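Local coordinates for gamma tubulin complex adapter mto2 (Schizosaccharomyces pombe, PDB 6GDJ), which works with mto1 to promote cytoplasmic microtubule nucleation by recruiting the gamma-tubulin complex to microtubule organizing centres, and is represented here by its twin-cysteine dimerisation domain, at residues Ser7-Ala12 and His35-Val40; Met14-Tyr19 and Lys27-Ala32; Gln31-Ala36 and Arg53-Leu58. All blocks are in the same frame, centred on the assembly; numbering follows the deposited sequence.

Interaction 1: Ser7-Ala12 and His35-Val40; sequences STMQTA and HAITLV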
ATOM      1  N   SER A   7      11.658  -4.666   9.121  1.00 22.00           N
ATOM      2  CA  SER A   7      12.477  -5.499   8.250  1.00 21.77           C
ATOM      3  C   SER A   7      11.760  -6.330   7.240  1.00 20.21           C
ATOM      4  O   SER A   7      12.187  -6.417   6.105  1.00 21.90           O
ATOM      5  CB  SER A   7      13.346  -6.404   9.105  1.00 30.10           C
ATOM      6  OG  SER A   7      14.045  -5.544   9.938  1.00 40.47           O
ATOM      7  N   THR A   8      10.607  -6.874   7.610  1.00 20.89           N
ATOM      8  CA  THR A   8       9.764  -7.653   6.675  1.00 20.52           C
ATOM      9  C   THR A   8       9.279  -6.784   5.518  1.00 18.11           C
ATOM     10  O   THR A   8       9.287  -7.195   4.385  1.00 18.63           O
ATOM     11  CB  THR A   8       8.592  -8.393   7.360  1.00 24.67           C
ATOM     12  OG1 THR A   8       7.607  -7.531   7.859  1.00 35.06           O
ATOM     13  CG2 THR A   8       9.161  -9.217   8.472  1.00 24.74           C
ATOM     14  N   MET A   9       8.924  -5.560   5.887  1.00 19.26           N
ATOM     15  CA  MET A   9       8.439  -4.593   4.912  1.00 17.26           C
ATOM     16  C   MET A   9       9.581  -4.134   3.945  1.00 17.14           C
ATOM     17  O   MET A   9       9.393  -4.144   2.725  1.00 16.70           O
ATOM     18  CB  MET A   9       7.835  -3.393   5.639  1.00 16.93           C
ATOM     19  CG  MET A   9       7.376  -2.286   4.739  1.00 17.12           C
ATOM     20  SD  MET A   9       6.668  -0.872   5.672  1.00 17.58           S
ATOM     21  CE  MET A   9       8.112  -0.251   6.512  1.00 17.97           C
ATOM     22  N   GLN A  10      10.753  -3.839   4.540  1.00 18.07           N
ATOM     23  CA  GLN A  10      11.891  -3.414   3.725  1.00 17.87           C
ATOM     24  C   GLN A  10      12.257  -4.532   2.759  1.00 16.64           C
ATOM     25  O   GLN A  10      12.487  -4.290   1.565  1.00 16.58           O
ATOM     26  CB  GLN A  10      13.081  -3.060   4.656  1.00 23.73           C
ATOM     27  CG  GLN A  10      14.407  -2.748   4.046  1.00 33.53           C
ATOM     28  N   THR A  11      12.377  -5.782   3.235  1.00 17.09           N
ATOM     29  CA  THR A  11      12.762  -6.881   2.333  1.00 18.68           C
ATOM     30  C   THR A  11      11.760  -7.081   1.197  1.00 15.43           C
ATOM     31  O   THR A  11      12.090  -7.275   0.043  1.00 16.61           O
ATOM     32  CB  THR A  11      12.943  -8.165   3.148  1.00 19.18           C
ATOM     33  OG1 THR A  11      14.033  -7.958   4.051  1.00 20.26           O
ATOM     34  CG2 THR A  11      13.209  -9.391   2.234  1.00 20.12           C
ATOM     35  N   ALA A  12      10.450  -7.031   1.558  1.00 15.94           N
ATOM     36  CA  ALA A  12       9.436  -7.201   0.567  1.00 15.71           C
ATOM     37  C   ALA A  12       9.430  -6.107  -0.502  1.00 15.20           C
ATOM     38  O   ALA A  12       9.265  -6.428  -1.686  1.00 15.66           O
ATOM     39  CB  ALA A  12       8.057  -7.275   1.241  1.00 16.06           C
ATOM     40  N   HIS A  35       6.739   6.514   4.656  1.00 16.09           N
ATOM     41  CA  HIS A  35       6.027   7.079   5.770  1.00 16.80           C
ATOM     42  C   HIS A  35       5.884   6.086   6.928  1.00 16.60           C
ATOM     43  O   HIS A  35       5.940   6.490   8.084  1.00 16.91           O
ATOM     44  CB  HIS A  35       4.650   7.615   5.331  1.00 16.91           C
ATOM     45  CG  HIS A  35       4.735   8.739   4.368  1.00 17.74           C
ATOM     46  ND1 HIS A  35       5.575   9.814   4.574  1.00 20.06           N
ATOM     47  CD2 HIS A  35       4.158   8.921   3.159  1.00 16.51           C
ATOM     48  CE1 HIS A  35       5.450  10.655   3.558  1.00 18.63           C
ATOM     49  NE2 HIS A  35       4.595  10.139   2.680  1.00 19.20           N
ATOM     50  N   ALA A  36       5.747   4.786   6.619  1.00 16.17           N
ATOM     51  CA  ALA A  36       5.722   3.794   7.677  1.00 17.17           C
ATOM     52  C   ALA A  36       7.008   3.757   8.448  1.00 16.71           C
ATOM     53  O   ALA A  36       7.013   3.646   9.678  1.00 19.05           O
ATOM     54  CB  ALA A  36       5.359   2.427   7.115  1.00 18.12           C
ATOM     55  N   ILE A  37       8.109   3.851   7.748  1.00 16.97           N
ATOM     56  CA  ILE A  37       9.419   3.914   8.438  1.00 18.60           C
ATOM     57  C   ILE A  37       9.466   5.128   9.394  1.00 17.77           C
ATOM     58  O   ILE A  37       9.901   5.022  10.530  1.00 19.61           O
ATOM     59  CB  ILE A  37      10.601   3.950   7.451  1.00 17.50           C
ATOM     60  CG1 ILE A  37      10.633   2.654   6.639  1.00 19.25           C
ATOM     61  CG2 ILE A  37      11.903   4.235   8.161  1.00 18.91           C
ATOM     62  CD1 ILE A  37      11.532   2.695   5.421  1.00 23.11           C
ATOM     63  N   THR A  38       8.998   6.294   8.899  1.00 17.00           N
ATOM     64  CA  THR A  38       8.937   7.473   9.751  1.00 18.02           C
ATOM     65  C   THR A  38       8.142   7.198  11.004  1.00 20.54           C
ATOM     66  O   THR A  38       8.544   7.567  12.084  1.00 21.41           O
ATOM     67  CB  THR A  38       8.408   8.675   8.998  1.00 17.36           C
ATOM     68  OG1 THR A  38       9.191   8.888   7.852  1.00 18.55           O
ATOM     69  CG2 THR A  38       8.344   9.908   9.867  1.00 18.15           C
ATOM     70  N   LEU A  39       6.964   6.546  10.841  1.00 19.09           N
ATOM     71  CA  LEU A  39       6.139   6.256  12.011  1.00 21.67           C
ATOM     72  C   LEU A  39       6.801   5.249  12.978  1.00 22.44           C
ATOM     73  O   LEU A  39       6.705   5.402  14.166  1.00 25.77           O
ATOM     74  CB  LEU A  39       4.782   5.681  11.549  1.00 20.45           C
ATOM     75  CG  LEU A  39       3.868   6.676  10.835  1.00 19.62           C
ATOM     76  CD1 LEU A  39       2.756   6.042  10.100  1.00 21.87           C
ATOM     77  CD2 LEU A  39       3.373   7.681  11.833  1.00 22.60           C
ATOM     78  N   VAL A  40       7.501   4.229  12.473  1.00 19.89           N
ATOM     79  CA  VAL A  40       8.237   3.317  13.376  1.00 24.36           C
ATOM     80  C   VAL A  40       9.249   4.103  14.184  1.00 29.05           C
ATOM     81  O   VAL A  40       9.427   3.856  15.343  1.00 30.91           O
ATOM     82  CB  VAL A  40       8.952   2.251  12.549  1.00 22.46           C
ATOM     83  CG1 VAL A  40       9.961   1.490  13.390  1.00 24.21           C
ATOM     84  CG2 VAL A  40       7.983   1.299  11.898  1.00 23.86           C
TER
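Met9 reaches from helix 5-17 to helix 23-42 and lays the end of its side chain on Ala36 and Ile37. The contact across the two segments is entirely apolar. The sulfur comes first: Met9 SD lies 3.8 Å from Ala36 CB, and the terminal methyl, Met9 CE, is almost as near to the same Ala36 CB, at 3.9 Å. From there Met9 CE passes on to the Ile37 side chain, where it meets the inner methylene CG1 at 3.8 Å, the two side chains lying at a slant to each other. The torsions explain this reach. Met9 leaves the backbone with CG anti to N (chi1 176°) and stays stretched through CG to SD; only the last torsion, chi3 67°, bends the methyl round to Ile37. A long, flexible thioether suits the place because the backbones stand well apart, with 9.2 Å between Met9 CA and Ala36 CA, whereas alanine, having just a methyl group, lets the sulfur come close to helix 23-42.

The hydrogen bonds are local to the helices. On helix 5-17 the carbonyl oxygen of Ser7 accepts twice from one residue: from Thr11 N at 2.9 Å, the normal helical bond, and from Thr11 OG1 at 3.2 Å. The two donors approach from opposite faces of the carbonyl plane, so the hydroxyl donates to Ser7 O alongside the normal helical bond.

Around the contact, helix 46-72 closes the space beside the methionine, with Cys52 touching both Met9 and Val40 and Cys59 touching Ala12. Leu6, one residue before Ser7 on helix 5-17, packs on Ile37 and Val40, while Leu39 packs on Val47 of the second subunit.

Interaction 2: Met14-Tyr19 and Lys27-Ala32; sequences MRLRTY and KPVEQA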
ATOM      1  N   MET A  14      12.126  -4.369  -1.385  1.00 15.92           N
ATOM      2  CA  MET A  14      13.322  -4.595  -2.189  1.00 16.62           C
ATOM      3  C   MET A  14      13.070  -5.684  -3.238  1.00 17.20           C
ATOM      4  O   MET A  14      13.525  -5.585  -4.385  1.00 18.10           O
ATOM      5  CB  MET A  14      14.477  -4.950  -1.261  1.00 16.04           C
ATOM      6  CG  MET A  14      14.978  -3.761  -0.483  1.00 19.31           C
ATOM      7  SD  MET A  14      16.262  -4.094   0.734  1.00 25.32           S
ATOM      8  CE  MET A  14      17.574  -4.436  -0.354  1.00 30.13           C
ATOM      9  N   ARG A  15      12.368  -6.775  -2.835  1.00 16.37           N
ATOM     10  CA  ARG A  15      11.996  -7.784  -3.772  1.00 15.82           C
ATOM     11  C   ARG A  15      11.086  -7.221  -4.896  1.00 15.68           C
ATOM     12  O   ARG A  15      11.289  -7.498  -6.065  1.00 16.94           O
ATOM     13  CB  ARG A  15      11.424  -8.987  -3.083  1.00 16.12           C
ATOM     14  CG  ARG A  15      12.431  -9.712  -2.224  1.00 18.45           C
ATOM     15  CD  ARG A  15      11.761 -10.861  -1.459  1.00 19.00           C
ATOM     16  NE  ARG A  15      11.302 -11.926  -2.331  1.00 19.70           N
ATOM     17  CZ  ARG A  15      10.327 -12.791  -2.009  1.00 19.93           C
ATOM     18  NH1 ARG A  15       9.795 -12.778  -0.816  1.00 19.73           N
ATOM     19  NH2 ARG A  15       9.939 -13.663  -2.878  1.00 21.74           N
ATOM     20  N   LEU A  16      10.045  -6.469  -4.497  1.00 16.31           N
ATOM     21  CA  LEU A  16       9.146  -5.907  -5.507  1.00 15.68           C
ATOM     22  C   LEU A  16       9.877  -5.061  -6.532  1.00 16.28           C
ATOM     23  O   LEU A  16       9.594  -5.181  -7.695  1.00 16.22           O
ATOM     24  CB  LEU A  16       8.117  -5.053  -4.782  1.00 16.94           C
ATOM     25  CG  LEU A  16       7.140  -4.303  -5.693  1.00 17.53           C
ATOM     26  CD1 LEU A  16       6.416  -5.265  -6.624  1.00 19.27           C
ATOM     27  CD2 LEU A  16       6.213  -3.400  -4.856  1.00 19.06           C
ATOM     28  N   ARG A  17      10.878  -4.290  -6.108  1.00 15.06           N
ATOM     29  CA  ARG A  17      11.564  -3.398  -7.068  1.00 16.32           C
ATOM     30  C   ARG A  17      12.214  -4.183  -8.170  1.00 18.59           C
ATOM     31  O   ARG A  17      12.307  -3.730  -9.288  1.00 19.45           O
ATOM     32  CB  ARG A  17      12.663  -2.613  -6.351  1.00 16.50           C
ATOM     33  CG  ARG A  17      12.245  -1.595  -5.411  1.00 17.96           C
ATOM     34  CD  ARG A  17      13.458  -0.990  -4.768  1.00 27.44           C
ATOM     35  NE  ARG A  17      13.109  -0.025  -3.794  1.00 22.34           N
ATOM     36  CZ  ARG A  17      13.795   0.228  -2.686  1.00 23.46           C
ATOM     37  NH1 ARG A  17      14.918  -0.468  -2.389  1.00 27.78           N
ATOM     38  NH2 ARG A  17      13.339   1.105  -1.807  1.00 26.64           N
ATOM     39  N   THR A  18      12.639  -5.420  -7.864  1.00 16.60           N
ATOM     40  CA  THR A  18      13.309  -6.217  -8.900  1.00 18.41           C
ATOM     41  C   THR A  18      12.404  -6.730 -10.010  1.00 19.96           C
ATOM     42  O   THR A  18      12.901  -7.237 -11.002  1.00 19.99           O
ATOM     43  CB  THR A  18      14.023  -7.447  -8.291  1.00 18.63           C
ATOM     44  OG1 THR A  18      13.080  -8.429  -7.826  1.00 19.29           O
ATOM     45  CG2 THR A  18      14.951  -7.074  -7.235  1.00 19.36           C
ATOM     46  N   TYR A  19      11.066  -6.596  -9.860  1.00 17.69           N
ATOM     47  CA  TYR A  19      10.137  -6.984 -10.915  1.00 18.23           C
ATOM     48  C   TYR A  19       9.727  -5.804 -11.840  1.00 21.08           C
ATOM     49  O   TYR A  19       8.878  -6.004 -12.695  1.00 25.73           O
ATOM     50  CB  TYR A  19       8.878  -7.635 -10.315  1.00 18.05           C
ATOM     51  CG  TYR A  19       9.157  -9.003  -9.721  1.00 17.37           C
ATOM     52  CD1 TYR A  19       9.585  -9.140  -8.431  1.00 18.77           C
ATOM     53  CD2 TYR A  19       8.987 -10.141 -10.504  1.00 18.50           C
ATOM     54  CE1 TYR A  19       9.838 -10.394  -7.914  1.00 17.38           C
ATOM     55  CE2 TYR A  19       9.249 -11.412 -10.006  1.00 18.19           C
ATOM     56  CZ  TYR A  19       9.644 -11.529  -8.708  1.00 19.20           C
ATOM     57  OH  TYR A  19       9.934 -12.774  -8.130  1.00 18.91           O
ATOM     58  N   LYS A  27       5.794   4.176  -7.187  1.00 17.27           N
ATOM     59  CA  LYS A  27       5.962   5.419  -6.485  1.00 17.28           C
ATOM     60  C   LYS A  27       5.129   5.509  -5.186  1.00 16.17           C
ATOM     61  O   LYS A  27       5.656   5.744  -4.128  1.00 16.40           O
ATOM     62  CB  LYS A  27       5.761   6.611  -7.445  1.00 20.24           C
ATOM     63  CG  LYS A  27       5.981   8.019  -6.848  1.00 25.78           C
ATOM     64  CD  LYS A  27       5.609   9.185  -7.828  1.00 33.99           C
ATOM     65  N   PRO A  28       3.792   5.235  -5.277  1.00 16.10           N
ATOM     66  CA  PRO A  28       3.008   5.334  -4.040  1.00 15.68           C
ATOM     67  C   PRO A  28       3.385   4.248  -3.026  1.00 17.19           C
ATOM     68  O   PRO A  28       3.324   4.498  -1.841  1.00 16.35           O
ATOM     69  CB  PRO A  28       1.557   5.211  -4.563  1.00 17.39           C
ATOM     70  CG  PRO A  28       1.609   4.934  -5.960  1.00 21.75           C
ATOM     71  CD  PRO A  28       2.955   5.196  -6.482  1.00 17.29           C
ATOM     72  N   VAL A  29       3.730   3.037  -3.504  1.00 14.63           N
ATOM     73  CA  VAL A  29       4.170   1.997  -2.550  1.00 15.08           C
ATOM     74  C   VAL A  29       5.412   2.451  -1.847  1.00 16.02           C
ATOM     75  O   VAL A  29       5.494   2.356  -0.659  1.00 15.60           O
ATOM     76  CB  VAL A  29       4.413   0.650  -3.267  1.00 16.10           C
ATOM     77  CG1 VAL A  29       5.066  -0.306  -2.280  1.00 18.60           C
ATOM     78  CG2 VAL A  29       3.115   0.063  -3.814  1.00 17.32           C
ATOM     79  N   GLU A  30       6.383   2.955  -2.614  1.00 15.45           N
ATOM     80  CA  GLU A  30       7.603   3.444  -1.949  1.00 17.29           C
ATOM     81  C   GLU A  30       7.353   4.578  -0.952  1.00 16.44           C
ATOM     82  O   GLU A  30       7.921   4.641   0.134  1.00 16.21           O
ATOM     83  CB  GLU A  30       8.580   3.944  -3.011  1.00 18.48           C
ATOM     84  CG  GLU A  30       9.117   2.855  -3.936  1.00 21.95           C
ATOM     85  CD  GLU A  30      10.515   2.399  -3.640  1.00 27.99           C
ATOM     86  OE1 GLU A  30      11.037   2.770  -2.561  1.00 30.26           O
ATOM     87  OE2 GLU A  30      10.976   1.536  -4.458  1.00 27.19           O
ATOM     88  N   GLN A  31       6.467   5.471  -1.341  1.00 16.03           N
ATOM     89  CA  GLN A  31       6.165   6.606  -0.472  1.00 16.34           C
ATOM     90  C   GLN A  31       5.450   6.111   0.818  1.00 15.30           C
ATOM     91  O   GLN A  31       5.775   6.554   1.905  1.00 15.96           O
ATOM     92  CB  GLN A  31       5.338   7.646  -1.217  1.00 19.49           C
ATOM     93  CG  GLN A  31       6.058   8.291  -2.362  1.00 20.66           C
ATOM     94  CD  GLN A  31       6.979   9.340  -1.939  1.00 22.71           C
ATOM     95  OE1 GLN A  31       7.238   9.488  -0.737  1.00 27.49           O
ATOM     96  NE2 GLN A  31       7.479  10.133  -2.915  1.00 21.78           N
ATOM     97  N   ALA A  32       4.524   5.158   0.632  1.00 15.32           N
ATOM     98  CA  ALA A  32       3.819   4.610   1.820  1.00 16.33           C
ATOM     99  C   ALA A  32       4.775   3.891   2.785  1.00 16.41           C
ATOM    100  O   ALA A  32       4.729   4.086   3.969  1.00 15.93           O
ATOM    101  CB  ALA A  32       2.704   3.698   1.419  1.00 17.21           C
TER
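Arg17 and Glu30 clasp each other across a helical hairpin, in which helix 5-17 and helix 23-42 are joined by a short connection and run back alongside one another. The contact has two unlike sides. On the inner one, Leu16 and Val29 both point into the gap and meet through single methyls, Leu16 CD2 to Val29 CG1 at 4.2 Å. This touch is slight in itself, but the two residues are buried by others: Leu62 of helix 46-72 lies against Leu16, while Leu13 and, from the second subunit, Leu58 pack on Val29. Branched aliphatic side chains fit here, since they fill the space between helices and ask for no polar partner.

The outer side is solvent-facing, and there the hairpin is held by charge. Arg17 sends its aliphatic chain out extended from CG to NE, and Glu30, bent at its second torsion, turns its carboxylate to meet the guanidinium. The two flat groups lie only 9° from coplanar, and the arginine grips side-on, with NE and NH2 each taking a different oxygen through its syn lone pair. Arginine and glutamate are both long enough to meet across the gap while keeping their charges near water. An alanine in place of Glu30 takes away both acceptors, and the Arg17 guanidinium would probably be left without its charge mate and free to turn, the outer side of the hairpin losing its polar tie. Both bonds are nearly straight. Arg17 NH2 to Glu30 OE1 spans 2.9 Å, with an angle of 167° at the hydrogen. The shorter one runs from Arg17 NE to Glu30 OE2, 2.7 Å long with 170° at the hydrogen.

Interaction 3: Gln31-Ala36 and Arg53-Leu58; sequences QAVNHA and RSLAEL
Leu55 of helix 46-72 pushes its branched end onto helix 23-42, where it overlaps Ala32, Val33 and Ala36. One methyl does most of the work. Leu55 CD1 touches Ala36 CB at 3.8 Å, and the same CD1 lies 3.8 Å from the carbonyl oxygen of Ala32, an atom already engaged in the helical bond from Ala36 N. It also comes near the backbone of Val33, with Leu55 CD1 4.1 Å from Val33 CA. The second methyl also lies by Ala32, with Leu55 CD2 4.3 Å from Ala32 CB. Leucine reaches this position with CG anti to its carbonyl carbon (chi1 -68°), which projects the isobutyl fork at the facing helix and brings both methyls against it, CD1 the more deeply.

Small residues make the approach possible. Ala32 and Ala36 lie one helical turn apart and both point at Leu55, so their methyls leave room for the leucine to come down close to the backbone, and Val33 CA and Leu55 CA are only 6.9 Å apart. Val33 adds a distant touch from CG2 and packs also on Met9 and Leu13 of helix 5-17.

The second subunit lies against the same helix pair: Ser54 packs on Ala32 of the second subunit, and Leu58 packs on its own counterpart there. The segment axes pass 10.6 Å apart at 156°, the nearly antiparallel helix packing of an up-and-down three-helix unit, here built into a homodimer.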
ATOM      1  N   GLN A  31       6.467   5.471  -1.341  1.00 16.03           N
ATOM      2  CA  GLN A  31       6.165   6.606  -0.472  1.00 16.34           C
ATOM      3  C   GLN A  31       5.450   6.111   0.818  1.00 15.30           C
ATOM      4  O   GLN A  31       5.775   6.554   1.905  1.00 15.96           O
ATOM      5  CB  GLN A  31       5.338   7.646  -1.217  1.00 19.49           C
ATOM      6  CG  GLN A  31       6.058   8.291  -2.362  1.00 20.66           C
ATOM      7  CD  GLN A  31       6.979   9.340  -1.939  1.00 22.71           C
ATOM      8  OE1 GLN A  31       7.238   9.488  -0.737  1.00 27.49           O
ATOM      9  NE2 GLN A  31       7.479  10.133  -2.915  1.00 21.78           N
ATOM     10  N   ALA A  32       4.524   5.158   0.632  1.00 15.32           N
ATOM     11  CA  ALA A  32       3.819   4.610   1.820  1.00 16.33           C
ATOM     12  C   ALA A  32       4.775   3.891   2.785  1.00 16.41           C
ATOM     13  O   ALA A  32       4.729   4.086   3.969  1.00 15.93           O
ATOM     14  CB  ALA A  32       2.704   3.698   1.419  1.00 17.21           C
ATOM     15  N   VAL A  33       5.659   3.102   2.207  1.00 15.21           N
ATOM     16  CA  VAL A  33       6.656   2.399   3.001  1.00 15.62           C
ATOM     17  C   VAL A  33       7.536   3.389   3.734  1.00 15.54           C
ATOM     18  O   VAL A  33       7.829   3.240   4.897  1.00 16.74           O
ATOM     19  CB  VAL A  33       7.469   1.429   2.155  1.00 16.08           C
ATOM     20  CG1 VAL A  33       8.698   0.896   2.936  1.00 17.74           C
ATOM     21  CG2 VAL A  33       6.626   0.265   1.748  1.00 16.94           C
ATOM     22  N   ASN A  34       7.929   4.434   3.016  1.00 16.57           N
ATOM     23  CA  ASN A  34       8.703   5.452   3.610  1.00 18.56           C
ATOM     24  C   ASN A  34       8.045   6.196   4.794  1.00 16.33           C
ATOM     25  O   ASN A  34       8.646   6.447   5.834  1.00 17.34           O
ATOM     26  CB  ASN A  34       9.172   6.376   2.527  1.00 21.61           C
ATOM     27  CG  ASN A  34      10.225   7.211   2.995  1.00 28.74           C
ATOM     28  OD1 ASN A  34      11.398   6.739   3.231  1.00 40.26           O
ATOM     29  ND2 ASN A  34       9.826   8.422   3.305  1.00 25.99           N
ATOM     30  N   HIS A  35       6.739   6.514   4.656  1.00 16.09           N
ATOM     31  CA  HIS A  35       6.027   7.079   5.770  1.00 16.80           C
ATOM     32  C   HIS A  35       5.884   6.086   6.928  1.00 16.60           C
ATOM     33  O   HIS A  35       5.940   6.490   8.084  1.00 16.91           O
ATOM     34  CB  HIS A  35       4.650   7.615   5.331  1.00 16.91           C
ATOM     35  CG  HIS A  35       4.735   8.739   4.368  1.00 17.74           C
ATOM     36  ND1 HIS A  35       5.575   9.814   4.574  1.00 20.06           N
ATOM     37  CD2 HIS A  35       4.158   8.921   3.159  1.00 16.51           C
ATOM     38  CE1 HIS A  35       5.450  10.655   3.558  1.00 18.63           C
ATOM     39  NE2 HIS A  35       4.595  10.139   2.680  1.00 19.20           N
ATOM     40  N   ALA A  36       5.747   4.786   6.619  1.00 16.17           N
ATOM     41  CA  ALA A  36       5.722   3.794   7.677  1.00 17.17           C
ATOM     42  C   ALA A  36       7.008   3.757   8.448  1.00 16.71           C
ATOM     43  O   ALA A  36       7.013   3.646   9.678  1.00 19.05           O
ATOM     44  CB  ALA A  36       5.359   2.427   7.115  1.00 18.12           C
ATOM     45  N   ARG A  53       3.369  -4.727   8.528  1.00 17.55           N
ATOM     46  CA  ARG A  53       3.053  -6.065   8.040  1.00 19.39           C
ATOM     47  C   ARG A  53       2.127  -6.038   6.836  1.00 17.95           C
ATOM     48  O   ARG A  53       2.332  -6.793   5.867  1.00 18.63           O
ATOM     49  CB  ARG A  53       2.417  -6.939   9.169  1.00 20.89           C
ATOM     50  CG  ARG A  53       3.403  -7.317  10.267  1.00 26.23           C
ATOM     51  CD  ARG A  53       2.825  -8.455  11.125  1.00 32.60           C
ATOM     52  NE  ARG A  53       1.735  -7.884  11.905  1.00 43.71           N
ATOM     53  CZ  ARG A  53       1.846  -7.274  13.091  1.00 39.82           C
ATOM     54  NH1 ARG A  53       3.003  -7.202  13.748  1.00 53.32           N
ATOM     55  NH2 ARG A  53       0.754  -6.765  13.623  1.00 45.87           N
ATOM     56  N   SER A  54       1.133  -5.104   6.852  1.00 17.93           N
ATOM     57  CA  SER A  54       0.261  -4.989   5.718  1.00 15.56           C
ATOM     58  C   SER A  54       0.950  -4.487   4.428  1.00 16.11           C
ATOM     59  O   SER A  54       0.670  -4.981   3.377  1.00 15.57           O
ATOM     60  CB  SER A  54      -0.955  -4.172   6.006  1.00 19.28           C
ATOM     61  OG  SER A  54      -0.672  -2.829   6.182  1.00 25.01           O
ATOM     62  N   LEU A  55       1.911  -3.570   4.568  1.00 15.82           N
ATOM     63  CA  LEU A  55       2.637  -3.150   3.418  1.00 15.61           C
ATOM     64  C   LEU A  55       3.569  -4.181   2.904  1.00 16.05           C
ATOM     65  O   LEU A  55       3.700  -4.338   1.695  1.00 16.10           O
ATOM     66  CB  LEU A  55       3.330  -1.837   3.750  1.00 15.16           C
ATOM     67  CG  LEU A  55       2.453  -0.608   3.965  1.00 16.07           C
ATOM     68  CD1 LEU A  55       3.218   0.629   4.481  1.00 17.23           C
ATOM     69  CD2 LEU A  55       1.649  -0.303   2.705  1.00 17.42           C
ATOM     70  N   ALA A  56       4.146  -4.971   3.820  1.00 16.26           N
ATOM     71  CA  ALA A  56       4.974  -6.118   3.365  1.00 17.42           C
ATOM     72  C   ALA A  56       4.135  -7.082   2.531  1.00 16.11           C
ATOM     73  O   ALA A  56       4.480  -7.512   1.466  1.00 16.69           O
ATOM     74  CB  ALA A  56       5.547  -6.856   4.543  1.00 18.58           C
ATOM     75  N   GLU A  57       2.942  -7.393   3.048  1.00 16.88           N
ATOM     76  CA  GLU A  57       2.042  -8.289   2.344  1.00 17.79           C
ATOM     77  C   GLU A  57       1.565  -7.756   0.967  1.00 14.72           C
ATOM     78  O   GLU A  57       1.404  -8.497   0.010  1.00 16.75           O
ATOM     79  CB  GLU A  57       0.821  -8.672   3.237  1.00 18.24           C
ATOM     80  CG  GLU A  57       1.128  -9.386   4.513  1.00 22.26           C
ATOM     81  N   LEU A  58       1.364  -6.429   0.904  1.00 15.85           N
ATOM     82  CA  LEU A  58       1.006  -5.820  -0.352  1.00 17.37           C
ATOM     83  C   LEU A  58       2.133  -6.012  -1.405  1.00 15.08           C
ATOM     84  O   LEU A  58       1.900  -6.395  -2.544  1.00 16.34           O
ATOM     85  CB  LEU A  58       0.766  -4.335  -0.122  1.00 17.54           C
ATOM     86  CG  LEU A  58       0.548  -3.581  -1.438  1.00 22.82           C
ATOM     87  CD1 LEU A  58      -0.558  -4.085  -2.300  1.00 21.40           C
ATOM     88  CD2 LEU A  58       0.369  -2.136  -1.102  1.00 29.30           C
TER

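How the interactions relate
The three contacts tie together three helices in one subunit. Interactions 1 and 2 both join helix 5-17 to helix 23-42, with centres 11 Å apart, interaction 2 lying nearer the turn between them. Interaction 3 brings in helix 46-72; its centre is about 6 Å from that of interaction 1 and 9 Å from that of interaction 2. Interactions 1 and 3 share Ala36, which takes Met9 and Leu55 together, and they also touch directly: Met9 CE lies 3.8 Å from Val33 CG1, and Met9 CA 3.7 Å from Ala56 CB. Segments of all three contacts also touch the second subunit, consistent with the domain's role in dimerisation.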